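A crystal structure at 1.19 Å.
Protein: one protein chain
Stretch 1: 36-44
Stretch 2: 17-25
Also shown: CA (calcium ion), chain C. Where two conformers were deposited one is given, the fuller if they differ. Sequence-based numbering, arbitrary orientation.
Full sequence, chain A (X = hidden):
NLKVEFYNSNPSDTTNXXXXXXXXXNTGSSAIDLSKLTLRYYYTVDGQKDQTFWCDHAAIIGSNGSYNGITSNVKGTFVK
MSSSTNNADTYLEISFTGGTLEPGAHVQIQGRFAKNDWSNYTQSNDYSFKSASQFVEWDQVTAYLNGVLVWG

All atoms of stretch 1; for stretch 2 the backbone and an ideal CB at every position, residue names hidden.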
# COMPACT_ATOMS: atom_id res chain seq x y z
N LYS A 36 -5.25 13.02 3.00
CA LYS A 36 -5.90 12.41 4.16
C LYS A 36 -6.00 10.88 4.06
O LYS A 36 -6.46 10.24 4.99
CB LYS A 36 -7.31 12.97 4.35
CG LYS A 36 -7.40 14.49 4.29
CD LYS A 36 -6.73 15.13 5.48
CE LYS A 36 -7.04 16.62 5.54
NZ LYS A 36 -6.38 17.30 6.68
N LEU A 37 -5.57 10.31 2.93
CA LEU A 37 -5.72 8.87 2.70
C LEU A 37 -4.48 8.11 3.14
O LEU A 37 -3.36 8.48 2.78
CB LEU A 37 -5.98 8.59 1.23
CG LEU A 37 -6.18 7.12 0.85
CD1 LEU A 37 -7.45 6.55 1.49
CD2 LEU A 37 -6.22 6.95 -0.66
N THR A 38 -4.68 7.05 3.92
CA THR A 38 -3.56 6.17 4.24
C THR A 38 -3.93 4.72 3.92
O THR A 38 -5.11 4.35 3.97
CB THR A 38 -3.12 6.28 5.71
OG1 THR A 38 -4.25 6.05 6.56
CG2 THR A 38 -2.53 7.66 6.00
N LEU A 39 -2.92 3.93 3.57
CA LEU A 39 -3.09 2.53 3.22
C LEU A 39 -2.15 1.71 4.10
O LEU A 39 -1.02 2.13 4.36
CB LEU A 39 -2.71 2.31 1.75
CG LEU A 39 -3.42 3.22 0.75
CD1 LEU A 39 -2.82 3.05 -0.66
CD2 LEU A 39 -4.90 2.95 0.71
N ARG A 40 -2.60 0.53 4.54
CA ARG A 40 -1.76 -0.29 5.40
C ARG A 40 -1.52 -1.66 4.79
O ARG A 40 -2.46 -2.32 4.32
CB ARG A 40 -2.37 -0.46 6.79
CG ARG A 40 -2.55 0.82 7.54
CD ARG A 40 -3.06 0.60 8.95
NE ARG A 40 -3.33 1.89 9.56
CZ ARG A 40 -3.90 2.05 10.75
NH1 ARG A 40 -4.23 1.00 11.49
NH2 ARG A 40 -4.12 3.28 11.21
N TYR A 41 -0.25 -2.07 4.81
CA TYR A 41 0.19 -3.40 4.41
C TYR A 41 0.82 -4.08 5.63
O TYR A 41 1.87 -3.64 6.10
CB TYR A 41 1.19 -3.30 3.25
CG TYR A 41 1.68 -4.66 2.80
CD1 TYR A 41 0.95 -5.40 1.89
CD2 TYR A 41 2.85 -5.22 3.32
CE1 TYR A 41 1.36 -6.66 1.49
CE2 TYR A 41 3.27 -6.48 2.92
CZ TYR A 41 2.52 -7.19 2.01
OH TYR A 41 2.90 -8.44 1.60
N TYR A 42 0.18 -5.14 6.12
CA TYR A 42 0.59 -5.78 7.36
C TYR A 42 1.47 -6.99 7.11
O TYR A 42 1.19 -7.81 6.23
CB TYR A 42 -0.64 -6.25 8.14
CG TYR A 42 -1.69 -5.21 8.40
CD1 TYR A 42 -1.62 -4.39 9.52
CD2 TYR A 42 -2.80 -5.09 7.57
CE1 TYR A 42 -2.61 -3.46 9.79
CE2 TYR A 42 -3.80 -4.16 7.83
CZ TYR A 42 -3.70 -3.35 8.95
OH TYR A 42 -4.70 -2.45 9.22
N TYR A 43 2.51 -7.14 7.92
CA TYR A 43 3.45 -8.23 7.72
C TYR A 43 4.25 -8.49 8.99
O TYR A 43 4.10 -7.78 9.99
CB TYR A 43 4.39 -7.90 6.55
CG TYR A 43 5.32 -6.71 6.79
CD1 TYR A 43 4.84 -5.40 6.71
CD2 TYR A 43 6.66 -6.91 7.09
CE1 TYR A 43 5.69 -4.31 6.93
CE2 TYR A 43 7.51 -5.83 7.33
CZ TYR A 43 7.02 -4.54 7.24
OH TYR A 43 7.85 -3.46 7.45
N THR A 44 5.08 -9.53 8.95
CA THR A 44 6.01 -9.80 10.03
C THR A 44 7.42 -9.48 9.54
O THR A 44 7.85 -9.95 8.49
CB THR A 44 5.95 -11.27 10.49
OG1 THR A 44 5.99 -12.12 9.34
CG2 THR A 44 4.68 -11.53 11.27
N UNK A 17 13.17 -7.78 -0.74
CA UNK A 17 12.32 -6.65 -1.01
C UNK A 17 10.88 -7.10 -1.06
O UNK A 17 10.57 -8.18 -1.58
CB UNK A 17 12.72 -5.96 -2.32
N UNK A 18 10.00 -6.28 -0.51
CA UNK A 18 8.56 -6.51 -0.57
C UNK A 18 7.96 -5.41 -1.45
O UNK A 18 8.33 -4.24 -1.34
CB UNK A 18 7.93 -6.52 0.83
N UNK A 19 7.04 -5.79 -2.33
CA UNK A 19 6.56 -4.90 -3.38
C UNK A 19 5.04 -4.85 -3.44
O UNK A 19 4.42 -5.45 -4.32
CB UNK A 19 7.12 -5.34 -4.74
N UNK A 20 4.43 -4.14 -2.49
CA UNK A 20 2.97 -4.02 -2.46
C UNK A 20 2.48 -3.13 -3.60
O UNK A 20 2.97 -2.02 -3.77
CB UNK A 20 2.50 -3.46 -1.11
N UNK A 21 1.52 -3.63 -4.38
CA UNK A 21 0.91 -2.84 -5.46
C UNK A 21 -0.53 -2.53 -5.07
O UNK A 21 -1.32 -3.45 -4.85
CB UNK A 21 0.97 -3.58 -6.80
N UNK A 22 -0.87 -1.24 -4.97
CA UNK A 22 -2.23 -0.83 -4.62
C UNK A 22 -2.88 -0.09 -5.77
O UNK A 22 -2.23 0.68 -6.48
CB UNK A 22 -2.23 0.05 -3.37
N UNK A 23 -4.19 -0.28 -5.92
CA UNK A 23 -4.98 0.57 -6.81
C UNK A 23 -6.25 0.97 -6.09
O UNK A 23 -7.04 0.10 -5.70
CB UNK A 23 -5.30 -0.14 -8.13
N UNK A 24 -6.44 2.27 -5.90
CA UNK A 24 -7.57 2.76 -5.13
C UNK A 24 -8.47 3.58 -6.05
O UNK A 24 -8.01 4.52 -6.70
CB UNK A 24 -7.10 3.59 -3.93
N UNK A 25 -9.75 3.21 -6.11
CA UNK A 25 -10.68 3.87 -7.01
C UNK A 25 -11.76 4.59 -6.21
O UNK A 25 -12.33 4.02 -5.28
CB UNK A 25 -11.31 2.86 -7.97
CA CA C . 7.44 -12.08 7.32

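The two strands run roughly antiparallel, their directions 148° apart and their axes 9.4 Å apart at closest approach. At that distance the backbones are too far apart to pair, and what stretch 1 offers is a row of side chains from Leu37, Leu39, Tyr41 and Tyr43, all apolar apart from the tyrosine hydroxyls.

Position 17 has nothing of stretch 1 within 5.5 Å of its ideal CB, so this contact sets no rule and many residues would serve. It is Ser17, which takes no part.

At position 18, CA-to-CB points toward stretch 1, but the ideal CB is still 5.1 Å from Tyr41 CE2, with the ring of Tyr43 farther along. The gap asks for an apolar chain with some reach: leucine, isoleucine or methionine would suit, and alanine would stop short. Ile18 is the deposited residue. Its chi1 of m and chi2 of t let the two arms part, CG2 coming within 3.8 Å of Tyr41 CE2 while CD1 extends to 4.4 Å from Tyr43 CD2. One branched residue thus touches two tyrosines.

Position 19 points away, and its phi/psi of -130/76 departs from regular strand values. A polar residue is a reasonable guess, and Asn19 fits it. Its backbone O accepts a hydrogen bond from the side chain at position 21.

Position 20 turns back toward stretch 1 and comes very close: its ideal CB is already 3.9 Å from Tyr41 CD1. Something compact, such as alanine, valine or proline, is suggested, and the phi of -72° is one that proline accepts readily. No backbone hydrogen bond to stretch 1 would be lost by it. Pro20 lays its CB over one face of the Tyr41 ring, 4.0 Å from CD1, a contact of one CB with the ring face, which needs little reach.

Position 21 is out of reach, and stretch 1 cannot choose its residue. Gln21 folds back toward the residue just before the strand, with NE2 donating a nearly straight hydrogen bond to Asn19 O at 3.1 Å.

Position 22 points toward Leu39, whose CD1 is 4.1 Å from the ideal CB, and there is room to run alongside the leucine toward Tyr41. Leucine, methionine or an aromatic could use that space. Phe22 fills it: Leu39 CD1 sits over the ring face, 4.2 Å from the Phe22 ring centroid in a CH-pi contact, and 3.9 Å from Phe22 CG. The ring edge meets stretch 1 farther on, with Phe22 CZ 4.0 Å from Arg40 O and 4.4 Å from Tyr41 CB.

Position 23 points away, where a long polar or charged chain is free to extend. It is Lys23.

Position 24 points toward a pair of leucine methyls, Leu37 CD2 at 4.8 Å and Leu39 CD2 at 5.2 Å from the ideal CB. A beta-branched apolar residue, valine or isoleucine, matches two targets; leucine is also plausible. Val24 places CG1 4.3 Å from Leu37 CD2 and CG2 4.0 Å from Leu39 CD2.

Position 25 is again out of reach. Thr25, a good strand former, occupies it.

Stretch 2 17-25: SINPQFKVT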
# COMPACT_ATOMS: atom_id res chain seq x y z
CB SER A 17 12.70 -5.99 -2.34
OG SER A 17 14.07 -5.65 -2.35
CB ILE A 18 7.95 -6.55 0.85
CG1 ILE A 18 8.48 -7.80 1.57
CG2 ILE A 18 6.42 -6.61 0.79
CD1 ILE A 18 8.14 -7.90 3.04
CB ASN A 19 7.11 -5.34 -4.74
CG ASN A 19 8.62 -5.26 -4.80
OD1 ASN A 19 9.33 -6.11 -4.26
ND2 ASN A 19 9.12 -4.21 -5.43
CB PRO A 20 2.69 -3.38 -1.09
CG PRO A 20 3.95 -2.67 -0.75
CD PRO A 20 5.09 -3.39 -1.40
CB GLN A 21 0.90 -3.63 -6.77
CG GLN A 21 2.18 -4.38 -7.07
CD GLN A 21 3.31 -3.48 -7.50
OE1 GLN A 21 3.20 -2.76 -8.49
NE2 GLN A 21 4.42 -3.54 -6.77
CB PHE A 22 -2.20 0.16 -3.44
CG PHE A 22 -2.03 -0.47 -2.08
CD1 PHE A 22 -0.77 -0.66 -1.55
CD2 PHE A 22 -3.15 -0.79 -1.31
CE1 PHE A 22 -0.62 -1.21 -0.27
CE2 PHE A 22 -3.00 -1.33 -0.05
CZ PHE A 22 -1.74 -1.54 0.47
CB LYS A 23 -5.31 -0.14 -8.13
CG LYS A 23 -6.07 0.76 -9.11
CD LYS A 23 -5.94 0.29 -10.56
CE LYS A 23 -6.45 -1.12 -10.75
NZ LYS A 23 -6.59 -1.41 -12.20
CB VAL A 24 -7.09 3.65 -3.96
CG1 VAL A 24 -8.29 4.16 -3.15
CG2 VAL A 24 -6.11 2.90 -3.08
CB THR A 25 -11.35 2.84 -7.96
OG1 THR A 25 -10.33 2.14 -8.69
CG2 THR A 25 -12.29 3.53 -8.92
O HOH W 1 8.03 -10.40 5.57
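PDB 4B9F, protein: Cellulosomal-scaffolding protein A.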